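Local structure of regulator of g-protein signalling 1 (Homo sapiens, 2BV1) at residues Phe93-Arg96 and Glu97-Lys101; Trp55-Cys58 and Glu59-Lys62; Phe42-Glu46 and Phe47-Asn51; Ser23-Leu26 and Glu27-Leu30. The protein speeds GTP hydrolysis by G protein alpha subunits through its RGS domain, driving them into the inactive GDP-bound form and damping signalling from G protein-coupled receptors. All blocks are in the same frame, centred on the assembly; numbering follows the deposited sequence.

All four contacts are local, formed along the all-helical RGS domain, and come one after another along the chain, without nesting or crossing. Contact 4 comes first, where the loop after helix 16-21 turns into helix 26-31. Contact 3 closes the tight turn that ends helix 33-45 and leads to helix 50-62, and contact 2 lies further along that same helix. Contact 1 occupies helix 93-103, its centre about 28 Å from that of contact 4 and on the opposite side of the chain's centre. Contacts 2 and 4 touch: W55 CH2 packs on L30 CD1 at 4.0 Å. Helix 112-131 is common ground, receiving side chains from all four contacts.

Contact 1: residues Phe93-Arg96 and Glu97-Lys101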
loop_
_atom_site.group_PDB
_atom_site.type_symbol
_atom_site.label_atom_id
_atom_site.label_comp_id
_atom_site.label_asym_id
_atom_site.label_seq_id
_atom_site.Cartn_x
_atom_site.Cartn_y
_atom_site.Cartn_z
ATOM N N PHE A 93 3.541 0.264 -18.135
ATOM C CA PHE A 93 3.753 -0.896 -18.966
ATOM C C PHE A 93 5.104 -1.609 -18.813
ATOM O O PHE A 93 5.127 -2.843 -18.784
ATOM C CB PHE A 93 3.534 -0.487 -20.425
ATOM C CG PHE A 93 3.781 -1.557 -21.389
ATOM C CD1 PHE A 93 2.846 -2.547 -21.584
ATOM C CD2 PHE A 93 4.957 -1.582 -22.133
ATOM C CE1 PHE A 93 3.088 -3.567 -22.497
ATOM C CE2 PHE A 93 5.205 -2.591 -23.034
ATOM C CZ PHE A 93 4.265 -3.581 -23.229
ATOM N N ARG A 94 6.201 -0.845 -18.724
ATOM C CA ARG A 94 7.553 -1.436 -18.665
ATOM C C ARG A 94 7.800 -2.066 -17.307
ATOM O O ARG A 94 8.382 -3.141 -17.224
ATOM C CB ARG A 94 8.683 -0.427 -19.011
ATOM C CG ARG A 94 8.815 -0.199 -20.501
ATOM C CD ARG A 94 9.905 0.821 -20.857
ATOM N NE ARG A 94 9.828 1.207 -22.266
ATOM C CZ ARG A 94 10.361 2.328 -22.761
ATOM N NH1 ARG A 94 11.006 3.179 -21.963
ATOM N NH2 ARG A 94 10.201 2.610 -24.042
ATOM N N THR A 95 7.353 -1.412 -16.254
ATOM C CA THR A 95 7.434 -1.993 -14.915
ATOM C C THR A 95 6.589 -3.285 -14.797
ATOM O O THR A 95 7.042 -4.305 -14.235
ATOM C CB THR A 95 7.006 -0.993 -13.890
ATOM O OG1 THR A 95 7.856 0.134 -14.009
ATOM C CG2 THR A 95 7.094 -1.567 -12.463
ATOM N N ARG A 96 5.397 -3.243 -15.395
ATOM C CA ARG A 96 4.526 -4.418 -15.464
ATOM C C ARG A 96 5.197 -5.578 -16.191
ATOM O O ARG A 96 5.263 -6.674 -15.649
ATOM C CB ARG A 96 3.185 -4.059 -16.112
ATOM C CG ARG A 96 2.056 -5.045 -15.827
ATOM C CD ARG A 96 0.721 -4.622 -16.448
ATOM N NE ARG A 96 0.443 -3.184 -16.274
ATOM C CZ ARG A 96 0.448 -2.271 -17.264
ATOM N NH1 ARG A 96 0.703 -2.588 -18.536
ATOM N NH2 ARG A 96 0.179 -1.007 -16.978
ATOM N N GLU A 97 5.720 -5.329 -17.402
ATOM C CA GLU A 97 6.401 -6.353 -18.182
ATOM C C GLU A 97 7.613 -6.951 -17.456
ATOM O O GLU A 97 7.808 -8.192 -17.468
ATOM C CB GLU A 97 6.837 -5.807 -19.562
ATOM C CG GLU A 97 5.672 -5.346 -20.452
ATOM C CD GLU A 97 5.296 -6.330 -21.560
ATOM O OE1 GLU A 97 6.184 -6.786 -22.338
ATOM O OE2 GLU A 97 4.075 -6.609 -21.674
ATOM N N SER A 98 8.440 -6.108 -16.845
ATOM C CA SER A 98 9.576 -6.649 -16.083
ATOM C C SER A 98 9.151 -7.434 -14.820
ATOM O O SER A 98 9.778 -8.449 -14.494
ATOM C CB SER A 98 10.630 -5.593 -15.747
ATOM O OG SER A 98 10.117 -4.609 -14.920
ATOM N N THR A 99 8.101 -6.982 -14.135
ATOM C CA THR A 99 7.570 -7.706 -12.972
ATOM C C THR A 99 7.075 -9.119 -13.408
ATOM O O THR A 99 7.385 -10.127 -12.759
ATOM C CB THR A 99 6.459 -6.910 -12.276
ATOM O OG1 THR A 99 6.974 -5.666 -11.773
ATOM C CG2 THR A 99 5.810 -7.696 -11.069
ATOM N N ALA A 100 6.330 -9.162 -14.516
ATOM C CA ALA A 100 5.809 -10.389 -15.066
ATOM C C ALA A 100 6.930 -11.408 -15.329
ATOM O O ALA A 100 6.764 -12.601 -15.107
ATOM C CB ALA A 100 5.059 -10.096 -16.332
ATOM N N LYS A 101 8.064 -10.917 -15.818
ATOM C CA LYS A 101 9.227 -11.736 -16.058
ATOM C C LYS A 101 9.841 -12.253 -14.756
ATOM O O LYS A 101 10.322 -13.391 -14.716
ATOM C CB LYS A 101 10.288 -10.955 -16.838
ATOM C CG LYS A 101 10.061 -10.933 -18.332
#
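The side chain of E97 lies over one face of the F93 ring, one helical turn further along. Its CG stands 3.7 Å from the centroid of the F93 ring, 17° off the normal, in a CH-pi contact displaced toward the rim of the ring. The carboxylate continues the overlap: its plane is inclined by 22° to that of the ring, and OE2 of E97 comes to 3.3 Å from CE1 of F93. Two torsions produce this stack. The F93 ring swings anti to its own backbone nitrogen (chi1 177°), while E97 bends sharply at chi2 and brings its flat end down on the aromatic face.

These residues open helix 93-103 of the RGS domain, and the ordinary i to i+4 backbone bonds join them, including E97 N to F93 O at 2.9 Å. T95 O takes two donors from T99. T99 N reaches T95 O at 2.9 Å. T99 OG1 comes to T95 O at 2.8 Å from the opposite face of the carbonyl plane, above it rather than on a lone pair. That side chain thus folds back onto the preceding turn, with OG1 of T99 4.2 Å from CG2 of T95. The T95 hydroxyl turns elsewhere, to a hydrogen bond with D92 OD1 just before the helix. S98 OG sits 3.2 Å from both R94 O and T95 O, close to the backbone of the preceding turn. T99 rests on A114 of helix 112-131, while R96 and A100 touch V81 and Y77 of helix 69-81.

Contact 2: residues Trp55-Cys58 and Glu59-Lys62; sequences WLAC and EDYK
One face of the W55 indole carries the side chain of E59, whose CG lies 3.8 Å from the centroid of the six-membered ring and 13° off its normal, a CH-pi contact. The carboxylate is turned only 12° from the indole plane and overlaps its outer part, CD of E59 lying 4.0 Å from CZ2 of W55. The other aromatic group, the Y61 ring, has C58 O at its edge, near the ring plane; F111 meets this ring edge-to-face, and the tyrosine hydroxyl bonds to T107 O.

Both segments belong to helix 50-62 of the RGS domain, where regular i to i+4 backbone bonds set the spacing between W55 and E59. The indole leaves its backbone anti to the nitrogen (chi1 -172°), and E59 folds at chi2 to settle over it. From there OE1 of E59 forms a salt bridge with NZ of K62 at 2.8 Å, met on the syn side, somewhat out of the carboxylate plane. To make it, K62 bends at chi3 and passes across C58 O, its CE 3.5 Å from that oxygen.

Q115 of helix 112-131 joins both charges, its NE2 donating to E59 OE1 and its OE1 accepting from K62 NZ. Without the long side chain, as with an alanine here, the K62 ammonium would probably lose its carboxylate mate and part of the indole face its cover. One glutamate therefore serves two roles: its CG methylene pads the aromatic ring while its OE1, shared between lysine and glutamine, is likely to be kept negative by the nearby positive charge.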
loop_
_atom_site.group_PDB
_atom_site.type_symbol
_atom_site.label_atom_id
_atom_site.label_comp_id
_atom_site.label_asym_id
_atom_site.label_seq_id
_atom_site.Cartn_x
_atom_site.Cartn_y
_atom_site.Cartn_z
ATOM N N TRP A 55 0.650 -2.746 -1.679
ATOM C CA TRP A 55 1.819 -2.387 -0.887
ATOM C C TRP A 55 1.998 -3.314 0.342
ATOM O O TRP A 55 3.062 -3.837 0.573
ATOM C CB TRP A 55 1.738 -0.905 -0.477
ATOM C CG TRP A 55 2.978 -0.432 0.156
ATOM C CD1 TRP A 55 4.056 0.094 -0.475
ATOM C CD2 TRP A 55 3.299 -0.432 1.557
ATOM N NE1 TRP A 55 5.025 0.408 0.432
ATOM C CE2 TRP A 55 4.589 0.096 1.684
ATOM C CE3 TRP A 55 2.614 -0.833 2.713
ATOM C CZ2 TRP A 55 5.223 0.226 2.900
ATOM C CZ3 TRP A 55 3.240 -0.680 3.928
ATOM C CH2 TRP A 55 4.534 -0.147 4.011
ATOM N N LEU A 56 0.928 -3.521 1.112
ATOM C CA LEU A 56 0.945 -4.455 2.245
ATOM C C LEU A 56 1.218 -5.907 1.826
ATOM O O LEU A 56 1.873 -6.651 2.555
ATOM C CB LEU A 56 -0.392 -4.386 3.001
ATOM C CG LEU A 56 -0.710 -3.045 3.644
ATOM C CD1 LEU A 56 -2.242 -2.870 3.936
ATOM C CD2 LEU A 56 0.173 -2.857 4.882
ATOM N N ALA A 57 0.708 -6.338 0.670
ATOM C CA ALA A 57 1.018 -7.692 0.172
ATOM C C ALA A 57 2.513 -7.838 -0.125
ATOM O O ALA A 57 3.128 -8.891 0.091
ATOM C CB ALA A 57 0.197 -8.011 -1.071
ATOM N N CYS A 58 3.116 -6.763 -0.642
ATOM C CA CYS A 58 4.541 -6.801 -0.971
ATOM C C CYS A 58 5.381 -6.920 0.291
ATOM O O CYS A 58 6.374 -7.624 0.299
ATOM C CB CYS A 58 4.957 -5.538 -1.768
ATOM S SG CYS A 58 4.282 -5.516 -3.418
ATOM N N GLU A 59 4.966 -6.229 1.351
ATOM C CA GLU A 59 5.642 -6.277 2.655
ATOM C C GLU A 59 5.573 -7.705 3.186
ATOM O O GLU A 59 6.561 -8.266 3.621
ATOM C CB GLU A 59 5.005 -5.297 3.652
ATOM C CG GLU A 59 5.252 -3.801 3.296
ATOM C CD GLU A 59 6.719 -3.486 3.260
ATOM O OE1 GLU A 59 7.282 -3.342 2.151
ATOM O OE2 GLU A 59 7.334 -3.465 4.352
ATOM N N ASP A 60 4.404 -8.299 3.038
ATOM C CA ASP A 60 4.169 -9.656 3.483
ATOM C C ASP A 60 4.902 -10.691 2.593
ATOM O O ASP A 60 5.416 -11.714 3.095
ATOM C CB ASP A 60 2.649 -9.828 3.718
ATOM C CG ASP A 60 2.072 -11.018 3.073
ATOM O OD1 ASP A 60 2.400 -12.141 3.522
ATOM O OD2 ASP A 60 1.240 -10.814 2.136
ATOM N N TYR A 61 5.059 -10.380 1.305
ATOM C CA TYR A 61 5.845 -11.241 0.406
ATOM C C TYR A 61 7.319 -11.323 0.832
ATOM O O TYR A 61 7.953 -12.395 0.773
ATOM C CB TYR A 61 5.700 -10.789 -1.047
ATOM C CG TYR A 61 6.636 -11.438 -2.009
ATOM C CD1 TYR A 61 6.299 -12.659 -2.621
ATOM C CD2 TYR A 61 7.852 -10.814 -2.378
ATOM C CE1 TYR A 61 7.160 -13.266 -3.533
ATOM C CE2 TYR A 61 8.735 -11.435 -3.295
ATOM C CZ TYR A 61 8.371 -12.656 -3.869
ATOM O OH TYR A 61 9.211 -13.293 -4.762
ATOM N N LYS A 62 7.840 -10.191 1.293
ATOM C CA LYS A 62 9.258 -10.036 1.637
ATOM C C LYS A 62 9.673 -10.787 2.875
ATOM O O LYS A 62 10.852 -11.074 3.043
ATOM C CB LYS A 62 9.598 -8.548 1.815
ATOM C CG LYS A 62 9.963 -7.875 0.514
ATOM C CD LYS A 62 10.337 -6.380 0.722
ATOM C CE LYS A 62 9.142 -5.486 0.802
ATOM N NZ LYS A 62 9.510 -4.016 0.682
#

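Contact 3: residues Phe42-Glu46 and Phe47-Asn51; sequences FLKSE and FSEEN
Just beyond helix 33-45, F47 takes up a positive phi (49°), and two backbone bonds secure the reversal: S48 N donates to L43 O at 2.9 Å, almost straight at 178°, and F47 N to K44 O at 3.2 Å. Both donors stand well above their carbonyl planes. L43 O also accepts from E46 N, which approaches from the opposite face to S48 N. The E49 backbone N is buried here with no partner in the model.

The turn brings the E49 side chain across that of K44. CG of K44 meets CG of E49 at 3.8 Å. Beyond them K44 NZ and E49 OE2 form only a long salt bridge of 3.9 Å. E49 turns its CG between the backbone nitrogen and the carbonyl carbon (chi1 82°), which folds the carboxylate toward the helix end. There a water donates both to K44 O and, at 2.6 Å, to E49 OE1. On another side of the turn, CD2 of L43 packs against OG of S48 at 3.4 Å, while L43 also touches S126 of helix 112-131. E46 directs its carboxylate to a salt bridge with R129 of that same helix. This is a Schellman motif with F47 as its C-prime residue, here turning the chain from helix 33-45 toward helix 50-62 of the RGS domain.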
loop_
_atom_site.group_PDB
_atom_site.type_symbol
_atom_site.label_atom_id
_atom_site.label_comp_id
_atom_site.label_asym_id
_atom_site.label_seq_id
_atom_site.Cartn_x
_atom_site.Cartn_y
_atom_site.Cartn_z
ATOM N N PHE A 42 -10.217 5.275 3.759
ATOM C CA PHE A 42 -10.334 6.437 2.818
ATOM C C PHE A 42 -10.077 6.044 1.347
ATOM O O PHE A 42 -10.819 6.418 0.470
ATOM C CB PHE A 42 -9.385 7.594 3.263
ATOM C CG PHE A 42 -9.202 8.668 2.219
ATOM C CD1 PHE A 42 -10.098 9.716 2.121
ATOM C CD2 PHE A 42 -8.101 8.649 1.355
ATOM C CE1 PHE A 42 -9.925 10.720 1.173
ATOM C CE2 PHE A 42 -7.928 9.641 0.412
ATOM C CZ PHE A 42 -8.827 10.678 0.330
ATOM N N LEU A 43 -9.057 5.230 1.105
ATOM C CA LEU A 43 -8.768 4.727 -0.247
ATOM C C LEU A 43 -9.925 3.883 -0.770
ATOM O O LEU A 43 -10.349 4.030 -1.928
ATOM C CB LEU A 43 -7.451 3.945 -0.270
ATOM C CG LEU A 43 -6.132 4.672 0.094
ATOM C CD1 LEU A 43 -4.999 3.754 -0.127
ATOM C CD2 LEU A 43 -5.924 5.978 -0.721
ATOM N N LYS A 44 -10.487 3.032 0.101
ATOM C CA LYS A 44 -11.626 2.219 -0.255
ATOM C C LYS A 44 -12.807 3.119 -0.625
ATOM O O LYS A 44 -13.411 2.922 -1.665
ATOM C CB LYS A 44 -11.979 1.205 0.870
ATOM C CG LYS A 44 -12.334 -0.176 0.343
ATOM C CD LYS A 44 -12.456 -1.301 1.410
ATOM C CE LYS A 44 -13.070 -2.570 0.803
ATOM N NZ LYS A 44 -12.067 -3.444 0.073
ATOM N N SER A 45 -13.099 4.143 0.167
ATOM C CA SER A 45 -14.148 5.105 -0.228
ATOM C C SER A 45 -13.899 5.817 -1.575
ATOM O O SER A 45 -14.853 6.313 -2.181
ATOM C CB SER A 45 -14.446 6.151 0.878
ATOM O OG SER A 45 -13.352 7.018 1.191
ATOM N N GLU A 46 -12.635 5.825 -2.011
ATOM C CA GLU A 46 -12.131 6.513 -3.225
ATOM C C GLU A 46 -11.806 5.596 -4.402
ATOM O O GLU A 46 -11.193 6.052 -5.383
ATOM C CB GLU A 46 -10.788 7.169 -2.879
ATOM C CG GLU A 46 -10.811 8.619 -2.636
ATOM C CD GLU A 46 -9.522 9.282 -3.075
ATOM O OE1 GLU A 46 -8.467 8.620 -3.184
ATOM O OE2 GLU A 46 -9.591 10.492 -3.323
ATOM N N PHE A 47 -12.156 4.312 -4.267
ATOM C CA PHE A 47 -11.822 3.235 -5.194
ATOM C C PHE A 47 -10.341 3.158 -5.600
ATOM O O PHE A 47 -10.035 2.913 -6.768
ATOM C CB PHE A 47 -12.712 3.334 -6.450
ATOM C CG PHE A 47 -14.158 3.541 -6.155
ATOM C CD1 PHE A 47 -14.705 4.826 -6.171
ATOM C CD2 PHE A 47 -14.976 2.467 -5.861
ATOM C CE1 PHE A 47 -16.056 5.050 -5.908
ATOM C CE2 PHE A 47 -16.335 2.657 -5.606
ATOM C CZ PHE A 47 -16.889 3.969 -5.628
ATOM N N SER A 48 -9.433 3.330 -4.639
ATOM C CA SER A 48 -8.002 3.215 -4.890
ATOM C C SER A 48 -7.278 2.356 -3.866
ATOM O O SER A 48 -6.053 2.440 -3.727
ATOM C CB SER A 48 -7.347 4.610 -4.983
ATOM O OG SER A 48 -7.317 5.248 -3.733
ATOM N N GLU A 49 -8.032 1.507 -3.163
ATOM C CA GLU A 49 -7.466 0.698 -2.095
ATOM C C GLU A 49 -6.544 -0.406 -2.600
ATOM O O GLU A 49 -5.753 -0.883 -1.821
ATOM C CB GLU A 49 -8.557 0.122 -1.157
ATOM C CG GLU A 49 -9.270 -1.150 -1.639
ATOM C CD GLU A 49 -10.273 -0.933 -2.760
ATOM O OE1 GLU A 49 -10.632 0.221 -3.130
ATOM O OE2 GLU A 49 -10.694 -1.956 -3.295
ATOM N N GLU A 50 -6.604 -0.752 -3.895
ATOM C CA GLU A 50 -5.660 -1.703 -4.505
ATOM C C GLU A 50 -4.232 -1.266 -4.258
ATOM O O GLU A 50 -3.335 -2.097 -4.176
ATOM C CB GLU A 50 -5.899 -1.930 -6.020
ATOM C CG GLU A 50 -5.477 -0.795 -6.991
ATOM C CD GLU A 50 -6.508 0.339 -7.077
ATOM O OE1 GLU A 50 -7.479 0.344 -6.269
ATOM O OE2 GLU A 50 -6.344 1.219 -7.964
ATOM N N ASN A 51 -4.022 0.038 -4.099
ATOM C CA ASN A 51 -2.666 0.560 -3.891
ATOM C C ASN A 51 -2.075 0.152 -2.567
ATOM O O ASN A 51 -0.924 -0.295 -2.499
ATOM C CB ASN A 51 -2.606 2.100 -4.087
ATOM C CG ASN A 51 -2.641 2.486 -5.530
ATOM O OD1 ASN A 51 -2.298 1.683 -6.401
ATOM N ND2 ASN A 51 -3.122 3.688 -5.816
HETATM O O HOH W 1 -13.238 0.682 -3.178
#

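Contact 4: residues Ser23-Leu26 and Glu27-Leu30; sequences SQSL and EKLL
The hydroxyl of S25 accepts a hydrogen bond from the backbone N of K28, 3.1 Å from OG and with an angle of 154° at the hydrogen. S25 is thereby the N-cap of helix 26-31. Its chi1 of 71° places OG between the backbone nitrogen and the carbonyl carbon, facing the first turn, where CG of K28 lies 3.4 Å from S25 OG. S25 O receives L29 N at 3.2 Å, in the carbonyl plane, and a weak bond from K28 N. Alongside, CB of Q24 touches CD of K28 at 3.9 Å, and the lysine runs on extended until its NZ reaches Q21 OE1.

On the buried side L26 meets both later leucines, its CG 3.8 Å from CD1 of L30 and its CD1 4.1 Å from CD2 of L29. All three leucines press on F39 of helix 33-45; L26 also rests on M122 of helix 112-131, and L30 on I52 and W55 of helix 50-62. Losing the S25 hydroxyl to an alanine is likely to leave K28 N without its capping oxygen, with only the weak bond to S25 O. The start of this short helix of the RGS domain thus pairs a polar N-cap with a buried leucine cluster that packs on three helices.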
loop_
_atom_site.group_PDB
_atom_site.type_symbol
_atom_site.label_atom_id
_atom_site.label_comp_id
_atom_site.label_asym_id
_atom_site.label_seq_id
_atom_site.Cartn_x
_atom_site.Cartn_y
_atom_site.Cartn_z
ATOM N N SER A 23 0.727 13.041 9.305
ATOM C CA SER A 23 0.926 14.128 8.336
ATOM C C SER A 23 2.390 14.434 8.060
ATOM O O SER A 23 2.695 15.171 7.134
ATOM C CB SER A 23 0.186 15.393 8.789
ATOM O OG SER A 23 0.947 16.010 9.778
ATOM N N GLN A 24 3.324 13.854 8.809
ATOM C CA GLN A 24 4.731 14.082 8.543
ATOM C C GLN A 24 5.237 13.394 7.242
ATOM O O GLN A 24 5.994 13.988 6.483
ATOM C CB GLN A 24 5.585 13.719 9.762
ATOM C CG GLN A 24 5.309 14.678 10.992
ATOM C CD GLN A 24 6.076 16.035 10.955
ATOM O OE1 GLN A 24 5.681 17.008 10.274
ATOM N NE2 GLN A 24 7.143 16.114 11.743
ATOM N N SER A 25 4.819 12.158 7.009
ATOM C CA SER A 25 5.202 11.416 5.827
ATOM C C SER A 25 4.311 10.215 5.700
ATOM O O SER A 25 3.765 9.735 6.705
ATOM C CB SER A 25 6.671 10.974 5.869
ATOM O OG SER A 25 6.887 9.950 6.813
ATOM N N LEU A 26 4.135 9.756 4.465
ATOM C CA LEU A 26 3.359 8.582 4.224
ATOM C C LEU A 26 3.983 7.417 5.044
ATOM O O LEU A 26 3.269 6.563 5.601
ATOM C CB LEU A 26 3.319 8.277 2.718
ATOM C CG LEU A 26 2.659 6.953 2.290
ATOM C CD1 LEU A 26 1.224 6.879 2.693
ATOM C CD2 LEU A 26 2.822 6.822 0.790
ATOM N N GLU A 27 5.306 7.404 5.108
ATOM C CA GLU A 27 6.015 6.380 5.845
ATOM C C GLU A 27 5.599 6.325 7.336
ATOM O O GLU A 27 5.460 5.239 7.844
ATOM C CB GLU A 27 7.525 6.506 5.676
ATOM C CG GLU A 27 8.320 5.502 6.482
ATOM C CD GLU A 27 9.821 5.696 6.336
ATOM O OE1 GLU A 27 10.248 6.698 5.720
ATOM O OE2 GLU A 27 10.577 4.839 6.824
ATOM N N LYS A 28 5.396 7.461 8.015
ATOM C CA LYS A 28 4.908 7.445 9.405
ATOM C C LYS A 28 3.459 6.976 9.463
ATOM O O LYS A 28 3.088 6.199 10.341
ATOM C CB LYS A 28 5.033 8.806 10.096
ATOM C CG LYS A 28 6.428 9.364 10.099
ATOM C CD LYS A 28 6.658 10.271 11.302
ATOM C CE LYS A 28 8.010 10.953 11.239
ATOM N NZ LYS A 28 8.388 11.406 12.592
ATOM N N LEU A 29 2.634 7.400 8.521
ATOM C CA LEU A 29 1.262 6.911 8.503
ATOM C C LEU A 29 1.222 5.354 8.366
ATOM O O LEU A 29 0.485 4.655 9.104
ATOM C CB LEU A 29 0.479 7.578 7.355
ATOM C CG LEU A 29 -0.946 7.104 7.056
ATOM C CD1 LEU A 29 -1.939 7.376 8.204
ATOM C CD2 LEU A 29 -1.402 7.761 5.765
ATOM N N LEU A 30 2.002 4.823 7.421
ATOM C CA LEU A 30 2.007 3.374 7.198
ATOM C C LEU A 30 2.704 2.545 8.282
ATOM O O LEU A 30 2.513 1.348 8.308
ATOM C CB LEU A 30 2.581 3.021 5.819
ATOM C CG LEU A 30 1.865 3.649 4.649
ATOM C CD1 LEU A 30 2.648 3.326 3.402
ATOM C CD2 LEU A 30 0.431 3.255 4.492
#